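Local coordinates for fructokinase (Vibrio cholerae serotype O1, PDB 5EYN), which catalyses the transfer of phosphate from ATP to D-fructose to give fructose 6-phosphate, as a member of the PfkB (ribokinase-like) carbohydrate kinases, at residues A[31-34]-A[38-41]; A[75-80]-A[90-95]; A[136-141]-A[280-285]; A[247-252]-A[287-292]. All blocks are in the same frame, centred on the assembly; numbering follows the deposited sequence.

Contact 1: residues A[31-34]-A[38-41]; sequences LIPD and HYLK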
loop_
_atom_site.group_PDB
_atom_site.type_symbol
_atom_site.label_atom_id
_atom_site.label_comp_id
_atom_site.label_asym_id
_atom_site.label_seq_id
_atom_site.Cartn_x
_atom_site.Cartn_y
_atom_site.Cartn_z
ATOM N N LEU A 31 -3.087 7.362 4.061
ATOM C CA LEU A 31 -2.325 7.173 5.287
ATOM C C LEU A 31 -1.680 8.509 5.623
ATOM O O LEU A 31 -0.790 8.980 4.925
ATOM C CB LEU A 31 -1.282 6.077 5.053
ATOM C CG LEU A 31 -1.849 4.693 4.761
ATOM C CD1 LEU A 31 -0.747 3.758 4.283
ATOM C CD2 LEU A 31 -2.570 4.110 5.960
ATOM N N ILE A 32 -2.165 9.127 6.690
ATOM C CA ILE A 32 -1.808 10.501 7.002
ATOM C C ILE A 32 -1.035 10.527 8.314
ATOM O O ILE A 32 -1.546 10.073 9.340
ATOM C CB ILE A 32 -3.055 11.399 7.088
ATOM C CG1 ILE A 32 -3.788 11.341 5.738
ATOM C CG2 ILE A 32 -2.667 12.828 7.451
ATOM C CD1 ILE A 32 -4.960 12.310 5.623
ATOM N N PRO A 33 0.196 11.048 8.281
ATOM C CA PRO A 33 1.005 11.080 9.505
ATOM C C PRO A 33 0.279 11.732 10.668
ATOM O O PRO A 33 -0.359 12.773 10.514
ATOM C CB PRO A 33 2.207 11.929 9.102
ATOM C CG PRO A 33 2.331 11.693 7.617
ATOM C CD PRO A 33 0.921 11.631 7.139
ATOM N N ASP A 34 0.389 11.104 11.832
ATOM C CA ASP A 34 -0.187 11.640 13.055
ATOM C C ASP A 34 0.644 11.101 14.202
ATOM O O ASP A 34 0.296 10.093 14.821
ATOM C CB ASP A 34 -1.653 11.220 13.179
ATOM C CG ASP A 34 -2.415 12.031 14.198
ATOM O OD1 ASP A 34 -2.285 13.271 14.200
ATOM O OD2 ASP A 34 -3.153 11.411 14.990
ATOM N N HIS A 38 3.195 6.851 13.493
ATOM C CA HIS A 38 1.848 6.406 13.162
ATOM C C HIS A 38 1.277 7.104 11.948
ATOM O O HIS A 38 1.565 8.268 11.687
ATOM C CB HIS A 38 0.881 6.706 14.297
ATOM C CG HIS A 38 1.100 5.909 15.534
ATOM N ND1 HIS A 38 2.010 6.274 16.498
ATOM C CD2 HIS A 38 0.506 4.780 15.981
ATOM C CE1 HIS A 38 1.966 5.406 17.493
ATOM N NE2 HIS A 38 1.057 4.494 17.207
ATOM N N TYR A 39 0.432 6.375 11.235
ATOM C CA TYR A 39 -0.470 6.949 10.250
ATOM C C TYR A 39 -1.904 6.826 10.732
ATOM O O TYR A 39 -2.300 5.777 11.243
ATOM C CB TYR A 39 -0.384 6.198 8.922
ATOM C CG TYR A 39 0.900 6.384 8.166
ATOM C CD1 TYR A 39 1.216 7.595 7.580
ATOM C CD2 TYR A 39 1.790 5.333 8.022
ATOM C CE1 TYR A 39 2.395 7.759 6.889
ATOM C CE2 TYR A 39 2.953 5.490 7.336
ATOM C CZ TYR A 39 3.260 6.704 6.781
ATOM O OH TYR A 39 4.441 6.856 6.094
ATOM N N LEU A 40 -2.689 7.878 10.513
ATOM C CA LEU A 40 -4.131 7.771 10.549
ATOM C C LEU A 40 -4.567 7.022 9.318
ATOM O O LEU A 40 -4.051 7.262 8.231
ATOM C CB LEU A 40 -4.758 9.155 10.492
ATOM C CG LEU A 40 -4.780 9.952 11.788
ATOM C CD1 LEU A 40 -5.089 11.403 11.483
ATOM C CD2 LEU A 40 -5.807 9.356 12.742
ATOM N N LYS A 41 -5.535 6.134 9.492
ATOM C CA LYS A 41 -6.158 5.423 8.387
ATOM C C LYS A 41 -7.371 6.249 7.969
ATOM O O LYS A 41 -8.423 6.165 8.582
ATOM C CB LYS A 41 -6.603 4.040 8.834
ATOM C CG LYS A 41 -7.243 3.226 7.734
ATOM C CD LYS A 41 -7.801 1.910 8.228
ATOM C CE LYS A 41 -9.163 2.057 8.824
ATOM N NZ LYS A 41 -9.580 0.760 9.407
#

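Contact 2: residues A[75-80]-A[90-95]; sequences FMQQTL and LHFDPV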
loop_
_atom_site.group_PDB
_atom_site.type_symbol
_atom_site.label_atom_id
_atom_site.label_comp_id
_atom_site.label_asym_id
_atom_site.label_seq_id
_atom_site.Cartn_x
_atom_site.Cartn_y
_atom_site.Cartn_z
ATOM N N PHE A 75 -13.344 -1.215 3.999
ATOM C CA PHE A 75 -13.399 0.005 4.797
ATOM C C PHE A 75 -14.004 1.143 3.983
ATOM O O PHE A 75 -14.776 1.936 4.503
ATOM C CB PHE A 75 -11.995 0.359 5.270
ATOM C CG PHE A 75 -11.882 1.694 5.951
ATOM C CD1 PHE A 75 -12.435 1.909 7.201
ATOM C CD2 PHE A 75 -11.190 2.724 5.347
ATOM C CE1 PHE A 75 -12.298 3.134 7.822
ATOM C CE2 PHE A 75 -11.040 3.944 5.976
ATOM C CZ PHE A 75 -11.603 4.146 7.211
ATOM N N MET A 76 -13.674 1.223 2.700
ATOM C CA MET A 76 -14.255 2.273 1.864
ATOM C C MET A 76 -15.744 2.025 1.592
ATOM O O MET A 76 -16.546 2.964 1.594
ATOM C CB MET A 76 -13.470 2.483 0.561
ATOM C CG MET A 76 -12.072 3.058 0.824
ATOM S SD MET A 76 -12.073 4.522 1.884
ATOM C CE MET A 76 -13.002 5.662 0.914
ATOM N N GLN A 77 -16.121 0.766 1.377
ATOM C CA GLN A 77 -17.543 0.438 1.281
ATOM C C GLN A 77 -18.271 0.854 2.551
ATOM O O GLN A 77 -19.354 1.453 2.491
ATOM C CB GLN A 77 -17.738 -1.059 1.052
ATOM C CG GLN A 77 -19.192 -1.496 0.975
ATOM C CD GLN A 77 -19.339 -3.008 0.901
ATOM O OE1 GLN A 77 -18.662 -3.749 1.619
ATOM N NE2 GLN A 77 -20.218 -3.474 0.019
ATOM N N GLN A 78 -17.695 0.518 3.698
ATOM C CA GLN A 78 -18.313 0.856 4.983
ATOM C C GLN A 78 -18.450 2.368 5.135
ATOM O O GLN A 78 -19.458 2.874 5.631
ATOM C CB GLN A 78 -17.477 0.307 6.149
ATOM C CG GLN A 78 -18.140 0.485 7.511
ATOM C CD GLN A 78 -19.458 -0.248 7.582
ATOM O OE1 GLN A 78 -19.513 -1.462 7.380
ATOM N NE2 GLN A 78 -20.532 0.481 7.850
ATOM N N THR A 79 -17.417 3.087 4.720
ATOM C CA THR A 79 -17.414 4.532 4.830
ATOM C C THR A 79 -18.541 5.130 3.986
ATOM O O THR A 79 -19.319 5.957 4.461
ATOM C CB THR A 79 -16.057 5.133 4.396
ATOM O OG1 THR A 79 -15.013 4.693 5.280
ATOM C CG2 THR A 79 -16.098 6.654 4.383
ATOM N N LEU A 80 -18.639 4.721 2.724
ATOM C CA LEU A 80 -19.703 5.241 1.875
ATOM C C LEU A 80 -21.084 4.894 2.447
ATOM O O LEU A 80 -22.002 5.720 2.423
ATOM C CB LEU A 80 -19.566 4.728 0.443
ATOM C CG LEU A 80 -18.314 5.228 -0.271
ATOM C CD1 LEU A 80 -18.333 4.706 -1.681
ATOM C CD2 LEU A 80 -18.183 6.732 -0.275
ATOM N N LEU A 90 -20.577 -0.028 -6.212
ATOM C CA LEU A 90 -19.186 -0.190 -5.839
ATOM C C LEU A 90 -18.890 -1.675 -5.794
ATOM O O LEU A 90 -19.467 -2.417 -5.004
ATOM C CB LEU A 90 -18.920 0.428 -4.480
ATOM C CG LEU A 90 -17.505 0.238 -3.953
ATOM C CD1 LEU A 90 -16.509 0.931 -4.870
ATOM C CD2 LEU A 90 -17.409 0.761 -2.528
ATOM N N HIS A 91 -18.009 -2.117 -6.671
ATOM C CA HIS A 91 -17.712 -3.529 -6.796
ATOM C C HIS A 91 -16.332 -3.832 -6.297
ATOM O O HIS A 91 -15.459 -2.972 -6.289
ATOM C CB HIS A 91 -17.767 -3.948 -8.256
ATOM C CG HIS A 91 -19.056 -3.614 -8.926
ATOM N ND1 HIS A 91 -20.236 -4.263 -8.636
ATOM C CD2 HIS A 91 -19.356 -2.688 -9.864
ATOM C CE1 HIS A 91 -21.208 -3.756 -9.373
ATOM N NE2 HIS A 91 -20.698 -2.802 -10.132
ATOM N N PHE A 92 -16.129 -5.088 -5.936
ATOM C CA PHE A 92 -14.818 -5.559 -5.556
ATOM C C PHE A 92 -14.195 -6.260 -6.742
ATOM O O PHE A 92 -14.758 -7.224 -7.273
ATOM C CB PHE A 92 -14.950 -6.477 -4.343
ATOM C CG PHE A 92 -15.526 -5.777 -3.153
ATOM C CD1 PHE A 92 -14.694 -5.167 -2.234
ATOM C CD2 PHE A 92 -16.895 -5.671 -2.989
ATOM C CE1 PHE A 92 -15.211 -4.497 -1.151
ATOM C CE2 PHE A 92 -17.425 -4.998 -1.897
ATOM C CZ PHE A 92 -16.580 -4.409 -0.981
ATOM N N ASP A 93 -13.061 -5.745 -7.198
ATOM C CA ASP A 93 -12.302 -6.430 -8.235
ATOM C C ASP A 93 -11.764 -7.734 -7.673
ATOM O O ASP A 93 -11.334 -7.785 -6.513
ATOM C CB ASP A 93 -11.135 -5.573 -8.717
ATOM C CG ASP A 93 -10.470 -6.148 -9.943
ATOM O OD1 ASP A 93 -10.967 -5.884 -11.054
ATOM O OD2 ASP A 93 -9.462 -6.872 -9.802
ATOM N N PRO A 94 -11.780 -8.795 -8.489
ATOM C CA PRO A 94 -11.337 -10.097 -7.981
ATOM C C PRO A 94 -9.834 -10.206 -7.707
ATOM O O PRO A 94 -9.428 -11.061 -6.925
ATOM C CB PRO A 94 -11.756 -11.068 -9.097
ATOM C CG PRO A 94 -11.924 -10.227 -10.307
ATOM C CD PRO A 94 -12.375 -8.894 -9.836
ATOM N N VAL A 95 -9.030 -9.349 -8.319
ATOM C CA VAL A 95 -7.582 -9.541 -8.320
ATOM C C VAL A 95 -6.803 -8.365 -7.729
ATOM O O VAL A 95 -5.850 -8.547 -6.984
ATOM C CB VAL A 95 -7.089 -9.805 -9.771
ATOM C CG1 VAL A 95 -5.566 -9.695 -9.870
ATOM C CG2 VAL A 95 -7.578 -11.163 -10.261
HETATM O O HOH W 1 -21.138 -2.587 -2.871
#

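Contact 3: residues A[136-141]-A[280-285]; sequences GEWLHV and QDWHNQ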
loop_
_atom_site.group_PDB
_atom_site.type_symbol
_atom_site.label_atom_id
_atom_site.label_comp_id
_atom_site.label_asym_id
_atom_site.label_seq_id
_atom_site.Cartn_x
_atom_site.Cartn_y
_atom_site.Cartn_z
ATOM N N GLY A 136 -30.910 14.736 -16.578
ATOM C CA GLY A 136 -30.809 15.674 -15.477
ATOM C C GLY A 136 -29.868 15.248 -14.361
ATOM O O GLY A 136 -29.588 16.025 -13.457
ATOM N N GLU A 137 -29.369 14.022 -14.406
ATOM C CA GLU A 137 -28.380 13.596 -13.434
ATOM C C GLU A 137 -27.031 14.221 -13.743
ATOM O O GLU A 137 -26.788 14.714 -14.846
ATOM C CB GLU A 137 -28.275 12.071 -13.402
ATOM C CG GLU A 137 -29.517 11.398 -12.829
ATOM C CD GLU A 137 -29.395 9.884 -12.764
ATOM O OE1 GLU A 137 -28.582 9.308 -13.512
ATOM O OE2 GLU A 137 -30.128 9.265 -11.973
ATOM N N TRP A 138 -26.151 14.171 -12.751
ATOM C CA TRP A 138 -24.773 14.628 -12.887
ATOM C C TRP A 138 -23.832 13.438 -12.801
ATOM O O TRP A 138 -24.112 12.460 -12.113
ATOM C CB TRP A 138 -24.413 15.636 -11.776
ATOM C CG TRP A 138 -24.963 16.983 -12.023
ATOM C CD1 TRP A 138 -26.217 17.427 -11.747
ATOM C CD2 TRP A 138 -24.270 18.071 -12.629
ATOM N NE1 TRP A 138 -26.349 18.735 -12.149
ATOM C CE2 TRP A 138 -25.163 19.154 -12.692
ATOM C CE3 TRP A 138 -22.977 18.236 -13.133
ATOM C CZ2 TRP A 138 -24.814 20.374 -13.246
ATOM C CZ3 TRP A 138 -22.630 19.452 -13.686
ATOM C CH2 TRP A 138 -23.548 20.503 -13.744
ATOM N N LEU A 139 -22.713 13.551 -13.506
ATOM C CA LEU A 139 -21.602 12.619 -13.378
ATOM C C LEU A 139 -20.345 13.437 -13.138
ATOM O O LEU A 139 -20.040 14.335 -13.921
ATOM C CB LEU A 139 -21.438 11.798 -14.659
ATOM C CG LEU A 139 -20.214 10.883 -14.721
ATOM C CD1 LEU A 139 -20.328 9.766 -13.721
ATOM C CD2 LEU A 139 -20.072 10.325 -16.133
ATOM N N HIS A 140 -19.620 13.133 -12.060
ATOM C CA HIS A 140 -18.346 13.783 -11.787
ATOM C C HIS A 140 -17.192 12.794 -11.866
ATOM O O HIS A 140 -17.276 11.683 -11.334
ATOM C CB HIS A 140 -18.362 14.423 -10.404
ATOM C CG HIS A 140 -17.086 15.095 -10.038
ATOM N ND1 HIS A 140 -16.682 16.279 -10.618
ATOM C CD2 HIS A 140 -16.090 14.727 -9.194
ATOM C CE1 HIS A 140 -15.503 16.625 -10.129
ATOM N NE2 HIS A 140 -15.127 15.708 -9.251
ATOM N N VAL A 141 -16.132 13.237 -12.541
ATOM C CA VAL A 141 -14.958 12.437 -12.870
ATOM C C VAL A 141 -13.686 13.223 -12.573
ATOM O O VAL A 141 -13.669 14.440 -12.738
ATOM C CB VAL A 141 -14.983 12.063 -14.414
ATOM C CG1 VAL A 141 -13.742 11.296 -14.849
ATOM C CG2 VAL A 141 -16.252 11.301 -14.763
ATOM N N GLN A 280 -33.135 24.454 -9.885
ATOM C CA GLN A 280 -34.069 24.363 -10.994
ATOM C C GLN A 280 -33.340 24.515 -12.325
ATOM O O GLN A 280 -33.607 23.788 -13.282
ATOM C CB GLN A 280 -35.131 25.457 -10.864
ATOM C CG GLN A 280 -35.922 25.710 -12.132
ATOM C CD GLN A 280 -36.712 24.496 -12.574
ATOM O OE1 GLN A 280 -36.140 23.444 -12.865
ATOM N NE2 GLN A 280 -38.031 24.632 -12.617
ATOM N N ASP A 281 -32.419 25.468 -12.383
ATOM C CA ASP A 281 -31.673 25.726 -13.603
ATOM C C ASP A 281 -30.244 26.065 -13.233
ATOM O O ASP A 281 -29.915 27.207 -12.928
ATOM C CB ASP A 281 -32.300 26.872 -14.393
ATOM C CG ASP A 281 -31.549 27.171 -15.676
ATOM O OD1 ASP A 281 -30.679 26.360 -16.070
ATOM O OD2 ASP A 281 -31.833 28.220 -16.290
ATOM N N TRP A 282 -29.387 25.064 -13.247
ATOM C CA TRP A 282 -28.039 25.280 -12.772
ATOM C C TRP A 282 -27.251 26.272 -13.626
ATOM O O TRP A 282 -26.273 26.837 -13.155
ATOM C CB TRP A 282 -27.311 23.951 -12.642
ATOM C CG TRP A 282 -26.852 23.327 -13.930
ATOM C CD1 TRP A 282 -27.492 22.365 -14.643
ATOM C CD2 TRP A 282 -25.631 23.601 -14.637
ATOM N NE1 TRP A 282 -26.747 22.011 -15.739
ATOM C CE2 TRP A 282 -25.604 22.766 -15.763
ATOM C CE3 TRP A 282 -24.563 24.472 -14.421
ATOM C CZ2 TRP A 282 -24.545 22.768 -16.670
ATOM C CZ3 TRP A 282 -23.507 24.471 -15.317
ATOM C CH2 TRP A 282 -23.507 23.628 -16.427
ATOM N N HIS A 283 -27.671 26.498 -14.869
ATOM C CA HIS A 283 -26.962 27.444 -15.727
ATOM C C HIS A 283 -27.146 28.898 -15.304
ATOM O O HIS A 283 -26.447 29.787 -15.784
ATOM C CB HIS A 283 -27.436 27.321 -17.174
ATOM C CG HIS A 283 -27.161 25.988 -17.794
ATOM N ND1 HIS A 283 -28.127 25.014 -17.911
ATOM C CD2 HIS A 283 -26.031 25.465 -18.321
ATOM C CE1 HIS A 283 -27.605 23.947 -18.489
ATOM N NE2 HIS A 283 -26.334 24.195 -18.749
ATOM N N ASN A 284 -28.090 29.146 -14.413
ATOM C CA ASN A 284 -28.405 30.508 -14.020
ATOM C C ASN A 284 -27.226 31.120 -13.261
ATOM O O ASN A 284 -26.645 30.490 -12.377
ATOM C CB ASN A 284 -29.659 30.505 -13.153
ATOM C CG ASN A 284 -29.955 31.855 -12.566
ATOM O OD1 ASN A 284 -29.424 32.213 -11.518
ATOM N ND2 ASN A 284 -30.815 32.616 -13.233
ATOM N N GLN A 285 -26.872 32.354 -13.599
ATOM C CA GLN A 285 -25.664 32.949 -13.044
ATOM C C GLN A 285 -25.752 33.094 -11.515
ATOM O O GLN A 285 -24.784 32.814 -10.824
ATOM C CB GLN A 285 -25.345 34.278 -13.735
ATOM C CG GLN A 285 -23.896 34.743 -13.573
ATOM C CD GLN A 285 -22.867 33.808 -14.223
ATOM O OE1 GLN A 285 -23.215 32.852 -14.924
ATOM N NE2 GLN A 285 -21.594 34.089 -13.987
#

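Contact 4: residues A[247-252]-A[287-292]; sequences SQQIVS and TILDAV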
loop_
_atom_site.group_PDB
_atom_site.type_symbol
_atom_site.label_atom_id
_atom_site.label_comp_id
_atom_site.label_asym_id
_atom_site.label_seq_id
_atom_site.Cartn_x
_atom_site.Cartn_y
_atom_site.Cartn_z
ATOM N N SER A 247 -18.006 36.294 -19.131
ATOM C CA SER A 247 -17.958 36.773 -17.752
ATOM C C SER A 247 -16.898 36.048 -16.942
ATOM O O SER A 247 -16.773 34.831 -17.007
ATOM C CB SER A 247 -19.336 36.602 -17.108
ATOM O OG SER A 247 -19.337 36.998 -15.750
ATOM N N GLN A 248 -16.120 36.821 -16.193
ATOM C CA GLN A 248 -15.178 36.278 -15.214
ATOM C C GLN A 248 -15.383 37.052 -13.930
ATOM O O GLN A 248 -15.537 38.272 -13.951
ATOM C CB GLN A 248 -13.724 36.455 -15.654
ATOM C CG GLN A 248 -13.300 35.640 -16.860
ATOM C CD GLN A 248 -11.820 35.804 -17.150
ATOM O OE1 GLN A 248 -11.045 36.180 -16.269
ATOM N NE2 GLN A 248 -11.421 35.526 -18.387
ATOM N N GLN A 249 -15.374 36.338 -12.815
ATOM C CA GLN A 249 -15.588 36.944 -11.527
ATOM C C GLN A 249 -14.888 36.143 -10.447
ATOM O O GLN A 249 -14.990 34.923 -10.418
ATOM C CB GLN A 249 -17.076 36.938 -11.261
ATOM C CG GLN A 249 -17.487 37.645 -10.041
ATOM C CD GLN A 249 -18.982 37.744 -9.989
ATOM O OE1 GLN A 249 -19.651 37.678 -11.026
ATOM N NE2 GLN A 249 -19.529 37.870 -8.788
ATOM N N ILE A 250 -14.176 36.832 -9.565
ATOM C CA ILE A 250 -13.581 36.186 -8.408
ATOM C C ILE A 250 -14.591 36.161 -7.280
ATOM O O ILE A 250 -15.208 37.171 -6.956
ATOM C CB ILE A 250 -12.301 36.882 -7.949
ATOM C CG1 ILE A 250 -11.215 36.745 -9.016
ATOM C CG2 ILE A 250 -11.833 36.272 -6.644
ATOM C CD1 ILE A 250 -9.946 37.502 -8.700
ATOM N N VAL A 251 -14.757 34.981 -6.706
ATOM C CA VAL A 251 -15.650 34.766 -5.589
ATOM C C VAL A 251 -14.792 34.258 -4.441
ATOM O O VAL A 251 -14.101 33.236 -4.555
ATOM C CB VAL A 251 -16.724 33.728 -5.949
ATOM C CG1 VAL A 251 -17.642 33.473 -4.770
ATOM C CG2 VAL A 251 -17.514 34.185 -7.162
ATOM N N SER A 252 -14.791 34.997 -3.345
ATOM C CA SER A 252 -13.959 34.630 -2.214
ATOM C C SER A 252 -14.746 34.719 -0.934
ATOM O O SER A 252 -15.669 35.527 -0.811
ATOM C CB SER A 252 -12.743 35.543 -2.127
ATOM O OG SER A 252 -13.137 36.887 -1.953
ATOM N N THR A 287 -27.426 31.204 -9.467
ATOM C CA THR A 287 -27.284 29.860 -8.933
ATOM C C THR A 287 -25.808 29.460 -8.900
ATOM O O THR A 287 -25.324 28.904 -7.925
ATOM C CB THR A 287 -28.073 28.856 -9.795
ATOM O OG1 THR A 287 -29.465 29.163 -9.717
ATOM C CG2 THR A 287 -27.854 27.423 -9.335
ATOM N N ILE A 288 -25.098 29.716 -9.988
ATOM C CA ILE A 288 -23.690 29.361 -10.054
ATOM C C ILE A 288 -22.890 30.118 -8.993
ATOM O O ILE A 288 -22.059 29.530 -8.297
ATOM C CB ILE A 288 -23.147 29.636 -11.456
ATOM C CG1 ILE A 288 -23.711 28.590 -12.414
ATOM C CG2 ILE A 288 -21.625 29.646 -11.472
ATOM C CD1 ILE A 288 -23.423 28.876 -13.860
ATOM N N LEU A 289 -23.106 31.420 -8.877
ATOM C CA LEU A 289 -22.286 32.188 -7.943
ATOM C C LEU A 289 -22.556 31.776 -6.499
ATOM O O LEU A 289 -21.638 31.718 -5.681
ATOM C CB LEU A 289 -22.522 33.682 -8.130
ATOM C CG LEU A 289 -22.035 34.253 -9.462
ATOM C CD1 LEU A 289 -22.508 35.685 -9.582
ATOM C CD2 LEU A 289 -20.523 34.188 -9.587
ATOM N N ASP A 290 -23.815 31.496 -6.183
ATOM C CA ASP A 290 -24.166 30.964 -4.866
ATOM C C ASP A 290 -23.537 29.582 -4.637
ATOM O O ASP A 290 -23.059 29.280 -3.538
ATOM C CB ASP A 290 -25.693 30.883 -4.733
ATOM C CG ASP A 290 -26.129 30.175 -3.472
ATOM O OD1 ASP A 290 -26.214 30.843 -2.430
ATOM O OD2 ASP A 290 -26.384 28.957 -3.511
ATOM N N ALA A 291 -23.529 28.740 -5.665
ATOM C CA ALA A 291 -22.929 27.411 -5.534
ATOM C C ALA A 291 -21.441 27.511 -5.240
ATOM O O ALA A 291 -20.914 26.726 -4.453
ATOM C CB ALA A 291 -23.164 26.577 -6.784
ATOM N N VAL A 292 -20.780 28.500 -5.835
ATOM C CA VAL A 292 -19.356 28.728 -5.594
ATOM C C VAL A 292 -19.123 29.291 -4.188
ATOM O O VAL A 292 -18.122 28.977 -3.551
ATOM C CB VAL A 292 -18.737 29.636 -6.673
ATOM C CG1 VAL A 292 -17.291 29.988 -6.366
ATOM C CG2 VAL A 292 -18.799 28.941 -8.019
#

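Contact 1: residues A[31-34]-A[38-41]
Ile32 and Leu40 are the hydrogen-bonded pair of an antiparallel hairpin in the small four-stranded sheet, which acts as the lid in relatives of this kinase; residues 38-40 also pair antiparallel with a strand of the second subunit, so the sheet runs on across the interface. Leu40 N gives to Ile32 O at 2.7 Å, and Ile32 N returns to Leu40 O at 3.1 Å. Nearer the turn, Asp34 N gives a third backbone bond to His38 O at 3.1 Å. Leu31 CA adds a CA-H...O contact to Leu40 O at 3.4 Å.

The apolar contacts lie around these bonds. Leu31 CB sits over one face of the Tyr39 ring, a CH-pi contact 4.2 Å from its centroid. With CG beside its backbone N (chi1 -70°), Tyr39 also brings a ring edge to the Ile32-Pro33 peptide and lays CE1 4.0 Å from Pro33 CG. Asp34 CB presses on Leu40 CG at 3.6 Å.

The polar ends look elsewhere. Asp34 OD2 pairs with His38 NE2 of the second subunit, the reciprocal bond forms too, and Asp34 OD1 makes a salt bridge to Lys306. Asp34 therefore spends its CB on its own hairpin and its carboxylate on a lysine and the imidazole of the second subunit, surroundings that would favour its ionised form and that tie the hairpin into the dimer interface.

Contact 2: residues A[75-80]-A[90-95]
Gln77 lays its side-chain amide against the end of the Phe92 ring, joining the helix to the last strand of a beta-alpha-beta unit made of strand 61-68, helix 71-82 and strand 86-93. The strand is the outermost of the large sheet on this side within the chain, and the helix segment runs antiparallel to it (175°), with the axes 10.1 Å apart.

The glutamine leaves the helix with CG anti to its backbone N (chi1 178°) and stays extended, which carries the amide out to the rim of the phenyl ring; the two side chains cross at about a right angle. Phe92 offers its edge, not a face. Gln77 CD lies in the plane of that ring, 3.6 Å from Phe92 CZ, while Gln77 OE1 comes to 3.4 Å from the same carbon. On the other side of the amide carbon, Gln77 NE2 lies 3.7 Å from Phe92 CE2. Since the amide and ring planes stand 70° apart, the rim of the phenyl meets the amide more or less broadside.

Leu90 fits beside this pair. Its CD2 branch reaches the helix backbone, 3.8 Å from Gln77 CA, and also touches Leu80 CD1 at 4.1 Å, the two leucines crossing nearly at right angles. Phe63 of the neighbouring strand packs on both leucines.

One water spans the gap: it donates to Leu90 O at 2.7 Å and accepts a weak bond from Gln77 NE2 at 3.2 Å.

Contact 3: residues A[136-141]-A[280-285]
Asp281 OD1 is gripped twice by His283, through its backbone N at 3.2 Å and more weakly through its ND1 at 3.4 Å; the two residues so linked flank Trp282, which meets Trp138. The backbone bond makes an Asx turn, and Asn284 N to Asp281 O at 3.0 Å closes a type I beta turn over the same residues.

Across the contact the two indoles form a T-shaped pair. Trp138 brings the edge of its six-membered ring to the face of the Trp282 five-membered ring; the centroids are 4.7 Å apart and the planes stand at 66°. CZ2 is the leading atom: it rides 3.4 Å above the plane of the Trp282 ring, with Trp282 CE2 3.6 Å away, while Trp138 CH2 follows over Trp282 CE2 and CZ2. Trp282 reaches inward with its CG set between backbone N and carbonyl carbon (chi1 76°), a crowded position. On the opposite face of its indole lies His283 NE2, so that the ring is sandwiched between imidazole and tryptophan.

Tyr168 meets both indoles, and Leu276 of helix 264-278 touches both as well. The aromatic cluster thereby fastens the turn between helices 264-278 and 285-302 onto the start of strand 138-142, a parallel strand inside the large central sheet of the ribokinase-like fold.

Contact 4: residues A[247-252]-A[287-292]
Gln249 points at the helix first, its chain fully extended beyond a CG placed anti to the backbone N (chi1 -174°), and its amide ends on the two methyls of Leu289. The touch is purely van der Waals: Gln249 OE1 and NE2 each lie 3.8 Å from Leu289 CD1, and Gln249 CD lies 3.9 Å from Leu289 CD2. The side chains cross at about a right angle, and both leucine methyls lie on the same side of the amide plane.

Ile250 turns to the other side of the strand, as alternation demands. Within the chain this is an outermost strand of the large sheet, bound antiparallel to strand 240-244, and helix 285-302 covers one face of it, the two segments running at 31° to each other.

Val251 then makes the apolar contact. Its CG2 touches Leu289 CD2 at 3.9 Å, while its CB and CG1 both sit 3.8 Å from Val292 CG1; Val242 of the adjacent strand packs on both valines. Further along the helix, Asn296, which binds ADP in a structure of this protein, gives its ND2 to the carbonyl O of Val251.

Contacts 3 and 4 are direct neighbours, with centres about 15 Å apart: the turn of 280-285 leads straight into helix 285-302, and Trp282 O lies 3.2 Å from Ile288 CG1. Contacts 1 and 2 also meet, where Lys41 of the hairpin lies against Phe75 in a cation-pi contact. Contacts 2 and 4, with contact centres about 36 Å apart, involve the two strands of the large sheet that are outermost within the chain, and contact 3 reaches an inner strand. In contact 1 the side chain of Ile32 is about 7 Å from bound fructose, and in contact 4 that of Val292 is about 7 Å from bound ADP.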